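Local coordinates for N-acetylneuraminic acid outer membrane channel protein NanC (Escherichia coli, PDB 2WJQ) that forms a monomeric beta-barrel channel in the outer membrane that lets N-acetylneuraminic acid, a sialic acid, enter the bacterium, at residues D67-R72 / L92-T97; Y108-Y113 / R124-R129; E186-D191 / S206-V211. All coordinates share one frame; numbering follows the deposited sequence.

Interaction 1 (D67-R72 / L92-T97). With LDA (lauryl dimethylamine-N-oxide), chain N; LDA (lauryl dimethylamine-N-oxide), chain O.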
# COMPACT_ATOMS: atom_id res chain seq x y z
N ASP A 67 -7.11 24.48 7.98
CA ASP A 67 -8.20 23.99 7.14
C ASP A 67 -7.76 23.01 6.04
O ASP A 67 -8.53 22.14 5.66
CB ASP A 67 -8.96 25.18 6.50
N GLN A 68 -6.53 23.14 5.55
CA GLN A 68 -6.07 22.37 4.39
C GLN A 68 -4.99 21.30 4.68
O GLN A 68 -4.80 20.36 3.89
CB GLN A 68 -5.54 23.35 3.33
CG GLN A 68 -6.60 24.29 2.80
CD GLN A 68 -6.07 25.23 1.74
OE1 GLN A 68 -5.20 24.87 0.94
NE2 GLN A 68 -6.60 26.45 1.71
N TRP A 69 -4.29 21.44 5.81
CA TRP A 69 -3.16 20.60 6.15
C TRP A 69 -3.47 19.69 7.35
O TRP A 69 -3.99 20.15 8.37
CB TRP A 69 -1.95 21.47 6.48
CG TRP A 69 -1.39 22.19 5.29
CD1 TRP A 69 -1.75 23.44 4.82
CD2 TRP A 69 -0.40 21.70 4.39
NE1 TRP A 69 -1.02 23.75 3.70
CE2 TRP A 69 -0.18 22.70 3.41
CE3 TRP A 69 0.34 20.52 4.31
CZ2 TRP A 69 0.74 22.55 2.38
CZ3 TRP A 69 1.27 20.37 3.28
CH2 TRP A 69 1.45 21.38 2.33
N THR A 70 -3.11 18.42 7.22
CA THR A 70 -3.32 17.41 8.26
C THR A 70 -2.10 16.53 8.36
O THR A 70 -1.56 16.10 7.34
CB THR A 70 -4.49 16.50 7.91
OG1 THR A 70 -5.63 17.32 7.65
CG2 THR A 70 -4.81 15.51 9.05
N VAL A 71 -1.68 16.25 9.59
CA VAL A 71 -0.62 15.28 9.84
C VAL A 71 -1.22 14.09 10.58
O VAL A 71 -1.95 14.26 11.55
CB VAL A 71 0.51 15.86 10.68
CG1 VAL A 71 1.68 14.80 10.84
CG2 VAL A 71 1.05 17.12 10.06
N ARG A 72 -0.90 12.90 10.11
CA ARG A 72 -1.42 11.65 10.65
C ARG A 72 -0.30 10.71 11.07
O ARG A 72 0.24 9.96 10.25
CB ARG A 72 -2.27 10.92 9.61
CG ARG A 72 -3.63 11.54 9.36
CD ARG A 72 -4.38 10.75 8.27
NE ARG A 72 -5.76 11.21 8.12
CZ ARG A 72 -6.15 12.26 7.40
NH1 ARG A 72 -5.27 13.02 6.73
NH2 ARG A 72 -7.44 12.56 7.36
N LEU A 92 1.72 13.31 5.93
CA LEU A 92 1.29 14.70 5.77
C LEU A 92 0.37 14.80 4.56
O LEU A 92 0.71 14.34 3.46
CB LEU A 92 2.51 15.61 5.58
CG LEU A 92 2.23 17.10 5.39
CD1 LEU A 92 1.59 17.69 6.63
CD2 LEU A 92 3.54 17.83 5.04
N SER A 93 -0.79 15.42 4.76
CA SER A 93 -1.77 15.56 3.69
C SER A 93 -2.16 17.01 3.48
O SER A 93 -2.31 17.77 4.45
CB SER A 93 -3.03 14.73 3.99
OG SER A 93 -2.68 13.36 4.03
N TRP A 94 -2.35 17.37 2.21
CA TRP A 94 -2.74 18.71 1.83
C TRP A 94 -3.95 18.66 0.91
O TRP A 94 -3.88 18.14 -0.20
CB TRP A 94 -1.55 19.43 1.17
CG TRP A 94 -1.82 20.82 0.71
CD1 TRP A 94 -2.58 21.76 1.33
CD2 TRP A 94 -1.29 21.44 -0.46
NE1 TRP A 94 -2.57 22.94 0.60
CE2 TRP A 94 -1.79 22.76 -0.50
CE3 TRP A 94 -0.45 21.00 -1.49
CZ2 TRP A 94 -1.47 23.65 -1.54
CZ3 TRP A 94 -0.14 21.89 -2.51
CH2 TRP A 94 -0.64 23.19 -2.52
N ASP A 95 -5.08 19.15 1.40
CA ASP A 95 -6.27 19.30 0.58
C ASP A 95 -6.11 20.60 -0.18
O ASP A 95 -6.61 21.62 0.26
CB ASP A 95 -7.55 19.34 1.44
CG ASP A 95 -7.91 17.99 2.00
OD1 ASP A 95 -8.01 17.87 3.25
OD2 ASP A 95 -8.05 17.03 1.21
N ALA A 96 -5.38 20.58 -1.28
CA ALA A 96 -5.07 21.79 -2.04
C ALA A 96 -6.34 22.50 -2.56
O ALA A 96 -6.46 23.72 -2.47
CB ALA A 96 -4.13 21.45 -3.20
N THR A 97 -7.25 21.73 -3.13
CA THR A 97 -8.57 22.21 -3.50
C THR A 97 -9.62 21.19 -3.04
O THR A 97 -9.28 20.13 -2.51
CB THR A 97 -8.72 22.44 -5.02
OG1 THR A 97 -8.58 21.20 -5.72
CG2 THR A 97 -7.69 23.42 -5.54
N1 LDA N . -5.04 27.42 -2.22
O1 LDA N . -4.91 26.54 -1.33
CM1 LDA N . -6.47 27.54 -2.57
CM2 LDA N . -4.61 28.72 -1.68
C1 LDA N . -4.22 27.15 -3.40
C2 LDA N . -4.48 25.72 -3.89
C3 LDA N . -3.90 25.45 -5.28
C4 LDA N . -2.81 24.38 -5.29
C5 LDA N . -2.98 23.35 -6.41
C6 LDA N . -1.74 23.22 -7.30
C7 LDA N . -0.63 22.31 -6.77
C8 LDA N . 0.64 23.10 -6.47
C9 LDA N . 1.94 22.38 -6.78
C10 LDA N . 3.08 22.73 -5.82
C11 LDA N . 4.27 23.42 -6.48
C12 LDA N . 5.56 23.06 -5.74
N1 LDA O . -0.81 28.28 0.16
O1 LDA O . -1.76 27.47 0.02
CM1 LDA O . -1.10 29.48 -0.66
CM2 LDA O . -0.74 28.72 1.57
C1 LDA O . 0.47 27.75 -0.29
C2 LDA O . 0.68 26.32 0.19
C3 LDA O . 2.14 25.87 0.05
C4 LDA O . 2.42 24.87 -1.07
C5 LDA O . 3.32 23.74 -0.57
C6 LDA O . 3.96 22.93 -1.69
C7 LDA O . 4.91 21.88 -1.11
C8 LDA O . 4.57 20.46 -1.57
C9 LDA O . 3.28 19.92 -0.96
C10 LDA O . 3.46 18.63 -0.14
C11 LDA O . 2.19 17.79 -0.14
C12 LDA O . 2.07 16.89 1.09
O HOH W 1 -5.47 17.70 4.96
O HOH W 2 -2.89 25.78 1.62
O HOH W 3 -2.47 12.87 6.59
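Two donors grip the amide oxygen of Q68: W94 NE1 reaches Q68 OE1 at 3.3 Å across the strands, a bent bond with 146° at the hydrogen, and water 2 donates to the same OE1 at 2.6 Å. The single N-H of W94 is shared between this longer bond and water 2, which also donates to the N-oxide oxygen of a bound lauryl dimethylamine-N-oxide (chain O), so a polar cluster forms at the detergent head group. Q68 runs alongside W94, its amide plane nearly parallel to the indole. Next to it the two tryptophans make an offset stack, the six-membered ring of W69 and the five-membered ring of W94 having centroids 4.0 Å apart and planes 8° from parallel. W94 has CG anti to its backbone N (chi1 179°), which lays the indole over W69; A96 CB covers its opposite face. On this tryptophan side L92 forks, CD2 meeting W69 CZ3 at 3.8 Å and CD1 meeting V71 CG2 at 3.5 Å. T70 and S93 form the hydrogen-bonded pair, S93 N to T70 O at 2.8 Å, and on their face water 3 joins R72 NH1 to S93 OG. The contact lies at the periplasmic, open end of the transmembrane hairpin of strands 69-80 and 83-95, far from its extracellular turn; strand 54-64 flanks the first, touching T70 and R72, and strand 100-111 the second, where F102 meets A96.

Interaction 2 (Y108-Y113 / R124-R129); sequences YDWKAY and RDNVHR
At the extracellular rim of the beta-barrel, two antiparallel strands make their last regular pairing between D109 and V127 before the chain turns into loop. Backbone bonds come first: D109 N donates to V127 O at 2.8 Å, and V127 N returns one to D109 O at 2.9 Å. Beyond this pair an inverse gamma turn centred on D125 bends the second chain, and side chains take over the bonding. N126, with CG beside its backbone N (chi1 -58°), turns OD1 to accept from K111 N at 3.0 Å in a nearly straight bond (164°), while R124 NH1 donates to K111 O at 3.0 Å, using a lone pair in the carbonyl plane. Y108 OH and N126 ND2 both bond to Q154 OE1. Of charged pairs, K111 runs alongside D125 to a weak salt bridge, NZ to OD2 at 3.3 Å; NZ also bonds Q115, and OD2 pairs with K153. Flat groups meet next: W110 CZ2 lies over one face of the R124 guanidinium, the planes 28° apart, and the Y108 and H128 rings meet obliquely. A leucine at R124 would probably leave K111 O without its side-chain donor and W110 CZ2 without the guanidinium face it lies over. Water bridges the strands as well: water 4 donates to D109 O at 2.9 Å and to D125 O at 2.8 Å, spanning the point where the strands part.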
# COMPACT_ATOMS: atom_id res chain seq x y z
N TYR A 108 8.56 3.39 8.60
CA TYR A 108 9.68 2.53 8.91
C TYR A 108 9.14 1.12 9.16
O TYR A 108 8.42 0.89 10.13
CB TYR A 108 10.41 3.05 10.13
CG TYR A 108 11.59 2.22 10.55
CD1 TYR A 108 12.66 2.02 9.69
CD2 TYR A 108 11.64 1.65 11.82
CE1 TYR A 108 13.77 1.29 10.08
CE2 TYR A 108 12.75 0.91 12.23
CZ TYR A 108 13.80 0.72 11.36
OH TYR A 108 14.88 -0.02 11.75
N ASP A 109 9.45 0.18 8.27
CA ASP A 109 8.92 -1.19 8.37
C ASP A 109 9.98 -2.02 9.10
O ASP A 109 11.03 -2.35 8.52
CB ASP A 109 8.66 -1.77 7.00
CG ASP A 109 7.33 -1.27 6.39
OD1 ASP A 109 6.44 -0.80 7.14
OD2 ASP A 109 7.18 -1.40 5.16
N TRP A 110 9.69 -2.33 10.35
CA TRP A 110 10.62 -3.00 11.24
C TRP A 110 10.14 -4.42 11.46
O TRP A 110 9.00 -4.63 11.86
CB TRP A 110 10.69 -2.24 12.57
CG TRP A 110 11.60 -2.85 13.57
CD1 TRP A 110 12.95 -2.66 13.68
CD2 TRP A 110 11.23 -3.72 14.64
NE1 TRP A 110 13.45 -3.38 14.73
CE2 TRP A 110 12.41 -4.05 15.34
CE3 TRP A 110 10.01 -4.29 15.05
CZ2 TRP A 110 12.41 -4.90 16.44
CZ3 TRP A 110 10.01 -5.13 16.15
CH2 TRP A 110 11.21 -5.42 16.84
N LYS A 111 11.02 -5.39 11.22
CA LYS A 111 10.65 -6.80 11.34
C LYS A 111 10.98 -7.33 12.74
O LYS A 111 12.12 -7.20 13.22
CB LYS A 111 11.34 -7.63 10.26
CG LYS A 111 10.64 -7.56 8.91
CD LYS A 111 11.42 -8.28 7.86
CE LYS A 111 10.81 -8.16 6.46
NZ LYS A 111 11.35 -9.26 5.59
N ALA A 112 10.00 -7.97 13.38
CA ALA A 112 10.19 -8.54 14.72
C ALA A 112 10.82 -9.92 14.66
O ALA A 112 10.72 -10.69 15.61
CB ALA A 112 8.85 -8.61 15.46
N TYR A 113 11.45 -10.27 13.54
CA TYR A 113 12.09 -11.56 13.41
C TYR A 113 13.33 -11.34 12.54
O TYR A 113 13.38 -10.39 11.75
CB TYR A 113 11.16 -12.58 12.74
CG TYR A 113 10.65 -12.14 11.41
CD1 TYR A 113 9.52 -11.33 11.30
CD2 TYR A 113 11.30 -12.53 10.24
CE1 TYR A 113 9.06 -10.90 10.07
CE2 TYR A 113 10.84 -12.11 9.01
CZ TYR A 113 9.74 -11.31 8.93
OH TYR A 113 9.30 -10.90 7.72
N ARG A 124 17.99 -8.08 10.75
CA ARG A 124 16.62 -7.69 10.54
C ARG A 124 16.49 -6.97 9.19
O ARG A 124 17.19 -5.99 8.94
CB ARG A 124 16.16 -6.72 11.62
CG ARG A 124 15.84 -7.35 12.94
CD ARG A 124 15.31 -6.33 13.97
NE ARG A 124 15.61 -6.84 15.30
CZ ARG A 124 14.94 -7.80 15.91
NH1 ARG A 124 13.87 -8.35 15.34
NH2 ARG A 124 15.32 -8.22 17.10
N ASP A 125 15.60 -7.45 8.34
CA ASP A 125 15.40 -6.84 7.02
C ASP A 125 14.41 -5.66 7.15
O ASP A 125 13.27 -5.72 6.67
CB ASP A 125 14.92 -7.87 6.03
CG ASP A 125 14.72 -7.29 4.62
OD1 ASP A 125 15.43 -6.33 4.22
OD2 ASP A 125 13.82 -7.81 3.93
N ASN A 126 14.87 -4.63 7.83
CA ASN A 126 14.10 -3.41 8.05
C ASN A 126 14.17 -2.51 6.80
O ASN A 126 15.16 -2.51 6.05
CB ASN A 126 14.64 -2.63 9.24
CG ASN A 126 14.64 -3.43 10.52
OD1 ASN A 126 13.76 -4.26 10.75
ND2 ASN A 126 15.65 -3.18 11.36
N VAL A 127 13.13 -1.72 6.61
CA VAL A 127 12.95 -0.96 5.38
C VAL A 127 12.49 0.48 5.66
O VAL A 127 11.60 0.70 6.52
CB VAL A 127 11.94 -1.69 4.45
CG1 VAL A 127 11.48 -0.80 3.33
CG2 VAL A 127 12.53 -2.99 3.90
N HIS A 128 13.10 1.44 4.96
CA HIS A 128 12.65 2.83 4.94
C HIS A 128 11.73 2.96 3.74
O HIS A 128 12.15 2.69 2.59
CB HIS A 128 13.81 3.80 4.76
CG HIS A 128 14.81 3.75 5.87
ND1 HIS A 128 14.52 4.19 7.14
CD2 HIS A 128 16.09 3.32 5.89
CE1 HIS A 128 15.58 4.02 7.91
NE2 HIS A 128 16.55 3.50 7.18
N ARG A 129 10.49 3.36 3.99
CA ARG A 129 9.50 3.45 2.93
C ARG A 129 8.90 4.85 2.80
O ARG A 129 8.41 5.43 3.78
CB ARG A 129 8.39 2.43 3.16
CG ARG A 129 7.31 2.49 2.09
CD ARG A 129 6.35 1.37 2.18
NE ARG A 129 5.21 1.67 1.32
CZ ARG A 129 4.51 0.78 0.64
NH1 ARG A 129 4.80 -0.52 0.70
NH2 ARG A 129 3.51 1.21 -0.13
O HOH W 4 10.74 -4.56 6.66
O HOH W 5 5.75 -2.49 2.46
O HOH W 6 13.22 -10.12 17.87
O HOH W 7 14.24 -9.84 9.09

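Interaction 3 (E186-D191 / S206-V211); sequences EYDYLD and SYRIGV. With OCT (N-octane), chain G; LDA (lauryl dimethylamine-N-oxide), chain M; OCT (N-octane), chain H.
Strands 186-189 and 206-211 run antiparallel, their short axes 4.8 Å apart at closest approach and 155° between directions. E186 with R208 and D188 with S206 are hydrogen-bonded pairs, and Y187 with Y207 is the non-hydrogen-bonded pair between them. D188 N gives S206 O a straight bond of 2.8 Å; R208 N does likewise for E186 O at 2.9 Å, and each pair has its return bond.

The two faces differ sharply. On one, E186, D188 and R208 form a salt-bridge network. E186 and R208 lie side by side, and R208 NH1 donates to E186 OE1 at 3.0 Å, reaching it from above the carboxylate, whose plane stands 85° from the guanidinium. D188 crosses the arginine at about a right angle and sets OD2 over the guanidinium face, 3.1 Å from R208 NH1, so charge alone attracts them there. With CG beside its backbone N (chi1 -37°), D188 also brings OD1 within 2.6 Å of E186 OE1, close enough that one of the acids probably holds a proton. R208 NH2 makes a further salt bridge to E17. This charged face is consistent with the channel lining of an acidic-sugar porin.

The tyrosine face meets hydrocarbon. Y207 CE2 comes to the edge of the Y187 ring, 3.7 Å from CD1, the two rings obliquely inclined. An n-octane (chain G) lies across Y187 with C2 over the ring centre, and its C6 is 3.5 Å from Y207 OH, while a detergent tail ends against I209.

Strand 165-175 borders the first strand, with F171 touching Y187. Across the second lies strand 2-10, so the last strand of the chain pairs with the first and closes the barrel.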
# COMPACT_ATOMS: atom_id res chain seq x y z
N GLU A 186 -7.36 -0.62 -11.73
CA GLU A 186 -6.05 -0.22 -11.26
C GLU A 186 -4.94 -0.90 -12.05
O GLU A 186 -5.05 -2.08 -12.40
CB GLU A 186 -5.95 -0.50 -9.76
CG GLU A 186 -4.57 -0.42 -9.17
CD GLU A 186 -4.54 -0.71 -7.66
OE1 GLU A 186 -3.43 -0.80 -7.10
OE2 GLU A 186 -5.63 -0.83 -7.05
N TYR A 187 -3.91 -0.13 -12.36
CA TYR A 187 -2.67 -0.67 -12.92
C TYR A 187 -1.55 -0.28 -11.99
O TYR A 187 -1.47 0.90 -11.58
CB TYR A 187 -2.40 -0.10 -14.33
CG TYR A 187 -1.00 -0.41 -14.77
CD1 TYR A 187 -0.66 -1.69 -15.19
CD2 TYR A 187 -0.00 0.55 -14.71
CE1 TYR A 187 0.63 -2.00 -15.54
CE2 TYR A 187 1.30 0.25 -15.05
CZ TYR A 187 1.61 -1.04 -15.48
OH TYR A 187 2.90 -1.35 -15.81
N ASP A 188 -0.69 -1.25 -11.65
CA ASP A 188 0.54 -0.96 -10.89
C ASP A 188 1.78 -1.45 -11.64
O ASP A 188 1.75 -2.50 -12.29
CB ASP A 188 0.53 -1.59 -9.50
CG ASP A 188 -0.81 -1.57 -8.87
OD1 ASP A 188 -1.23 -0.48 -8.43
OD2 ASP A 188 -1.45 -2.65 -8.82
N TYR A 189 2.84 -0.67 -11.60
CA TYR A 189 4.14 -1.16 -12.01
C TYR A 189 4.96 -1.30 -10.72
O TYR A 189 5.18 -0.35 -9.99
CB TYR A 189 4.83 -0.27 -13.05
CG TYR A 189 6.15 -0.84 -13.47
CD1 TYR A 189 7.35 -0.19 -13.18
CD2 TYR A 189 6.21 -2.09 -14.08
CE1 TYR A 189 8.58 -0.76 -13.54
CE2 TYR A 189 7.42 -2.65 -14.44
CZ TYR A 189 8.59 -1.99 -14.18
OH TYR A 189 9.76 -2.61 -14.55
N LEU A 190 5.39 -2.52 -10.44
CA LEU A 190 6.03 -2.83 -9.16
C LEU A 190 7.52 -3.08 -9.36
O LEU A 190 8.13 -3.82 -8.59
CB LEU A 190 5.34 -4.06 -8.54
CG LEU A 190 3.82 -3.91 -8.32
CD1 LEU A 190 3.20 -5.13 -7.67
CD2 LEU A 190 3.53 -2.67 -7.48
N ASP A 191 8.12 -2.44 -10.37
CA ASP A 191 9.57 -2.59 -10.61
C ASP A 191 9.85 -4.03 -11.09
O ASP A 191 8.92 -4.77 -11.46
CB ASP A 191 10.33 -2.26 -9.31
CG ASP A 191 11.70 -1.64 -9.53
OD1 ASP A 191 12.53 -2.25 -10.26
OD2 ASP A 191 11.97 -0.58 -8.92
N SER A 206 0.98 -5.18 -12.66
CA SER A 206 -0.11 -5.63 -11.81
C SER A 206 -1.41 -5.00 -12.30
O SER A 206 -1.47 -3.79 -12.53
CB SER A 206 0.20 -5.27 -10.35
OG SER A 206 -0.90 -5.47 -9.49
N TYR A 207 -2.42 -5.83 -12.50
CA TYR A 207 -3.70 -5.38 -13.02
C TYR A 207 -4.74 -5.77 -12.00
O TYR A 207 -4.86 -6.96 -11.67
CB TYR A 207 -3.99 -6.06 -14.35
CG TYR A 207 -2.85 -5.94 -15.34
CD1 TYR A 207 -1.87 -6.94 -15.45
CD2 TYR A 207 -2.72 -4.81 -16.15
CE1 TYR A 207 -0.80 -6.81 -16.36
CE2 TYR A 207 -1.67 -4.69 -17.06
CZ TYR A 207 -0.72 -5.68 -17.17
OH TYR A 207 0.32 -5.53 -18.07
N ARG A 208 -5.51 -4.79 -11.52
CA ARG A 208 -6.49 -5.01 -10.44
C ARG A 208 -7.87 -4.44 -10.75
O ARG A 208 -8.02 -3.44 -11.47
CB ARG A 208 -5.97 -4.40 -9.14
CG ARG A 208 -4.76 -5.12 -8.56
CD ARG A 208 -4.05 -4.28 -7.55
NE ARG A 208 -2.92 -4.99 -6.98
CZ ARG A 208 -2.01 -4.44 -6.18
NH1 ARG A 208 -2.11 -3.16 -5.83
NH2 ARG A 208 -1.03 -5.17 -5.71
N ILE A 209 -8.88 -5.11 -10.22
CA ILE A 209 -10.25 -4.61 -10.26
C ILE A 209 -10.84 -4.78 -8.89
O ILE A 209 -10.57 -5.77 -8.18
CB ILE A 209 -11.11 -5.37 -11.30
CG1 ILE A 209 -10.53 -5.23 -12.71
CG2 ILE A 209 -12.53 -4.78 -11.37
CD1 ILE A 209 -11.24 -6.18 -13.74
N GLY A 210 -11.66 -3.83 -8.50
CA GLY A 210 -12.29 -3.91 -7.21
C GLY A 210 -13.52 -3.07 -7.06
O GLY A 210 -13.94 -2.36 -7.98
N VAL A 211 -14.09 -3.15 -5.87
CA VAL A 211 -15.18 -2.28 -5.51
C VAL A 211 -15.11 -1.94 -4.02
O VAL A 211 -14.78 -2.77 -3.17
CB VAL A 211 -16.54 -2.88 -5.90
CG1 VAL A 211 -16.77 -4.23 -5.23
CG2 VAL A 211 -17.69 -1.88 -5.60
C1 OCT G . -1.09 1.21 -18.49
C2 OCT G . -0.81 -0.24 -18.90
C3 OCT G . 0.68 -0.48 -19.21
C4 OCT G . 0.88 -1.88 -19.79
C5 OCT G . 2.35 -2.29 -19.87
C6 OCT G . 2.49 -3.79 -20.20
C7 OCT G . 3.37 -4.06 -21.43
C8 OCT G . 2.82 -5.22 -22.26
N1 LDA M . -6.00 -19.71 -8.86
O1 LDA M . -6.71 -20.73 -8.65
CM1 LDA M . -4.61 -20.04 -8.52
CM2 LDA M . -6.03 -19.41 -10.30
C1 LDA M . -6.45 -18.56 -8.07
C2 LDA M . -7.90 -18.17 -8.39
C3 LDA M . -8.29 -16.89 -7.66
C4 LDA M . -8.59 -15.73 -8.62
C5 LDA M . -8.66 -14.39 -7.89
C6 LDA M . -9.37 -13.30 -8.69
C7 LDA M . -8.41 -12.45 -9.51
C8 LDA M . -9.11 -11.37 -10.33
C9 LDA M . -8.14 -10.79 -11.35
C10 LDA M . -8.61 -9.47 -11.96
C11 LDA M . -7.80 -9.14 -13.21
C12 LDA M . -7.65 -7.64 -13.42
C1 OCT H . 1.43 5.56 -17.02
C2 OCT H . 1.57 4.06 -16.72
C3 OCT H . 2.63 3.38 -17.60
C4 OCT H . 3.79 2.81 -16.76
C5 OCT H . 4.99 2.38 -17.64
C6 OCT H . 5.43 0.92 -17.41
C7 OCT H . 5.13 0.03 -18.63
C8 OCT H . 6.30 -0.89 -18.97

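In the fold
All three contacts pair neighbouring antiparallel strands of the same barrel, well separated around and along it. The centres of interactions 1 and 2 lie about 27 Å apart. Between interactions 1 and 3 the centres are about 26 Å apart, and between interactions 2 and 3 about 24 Å; none touches another. Interaction 1 is at the periplasmic end, interaction 2 at the extracellular rim, and interaction 3 begins at the extracellular end of its transmembrane strands, on the opposite side of the chain's centre from interaction 2. Interactions 1 and 2 are linked through adjacent strands 83-95 and 100-111. Interactions 1 and 3 both present aromatic side chains to bound octane or detergent, consistent with a membrane-facing surface, whereas interaction 2 is held largely by polar groups and water.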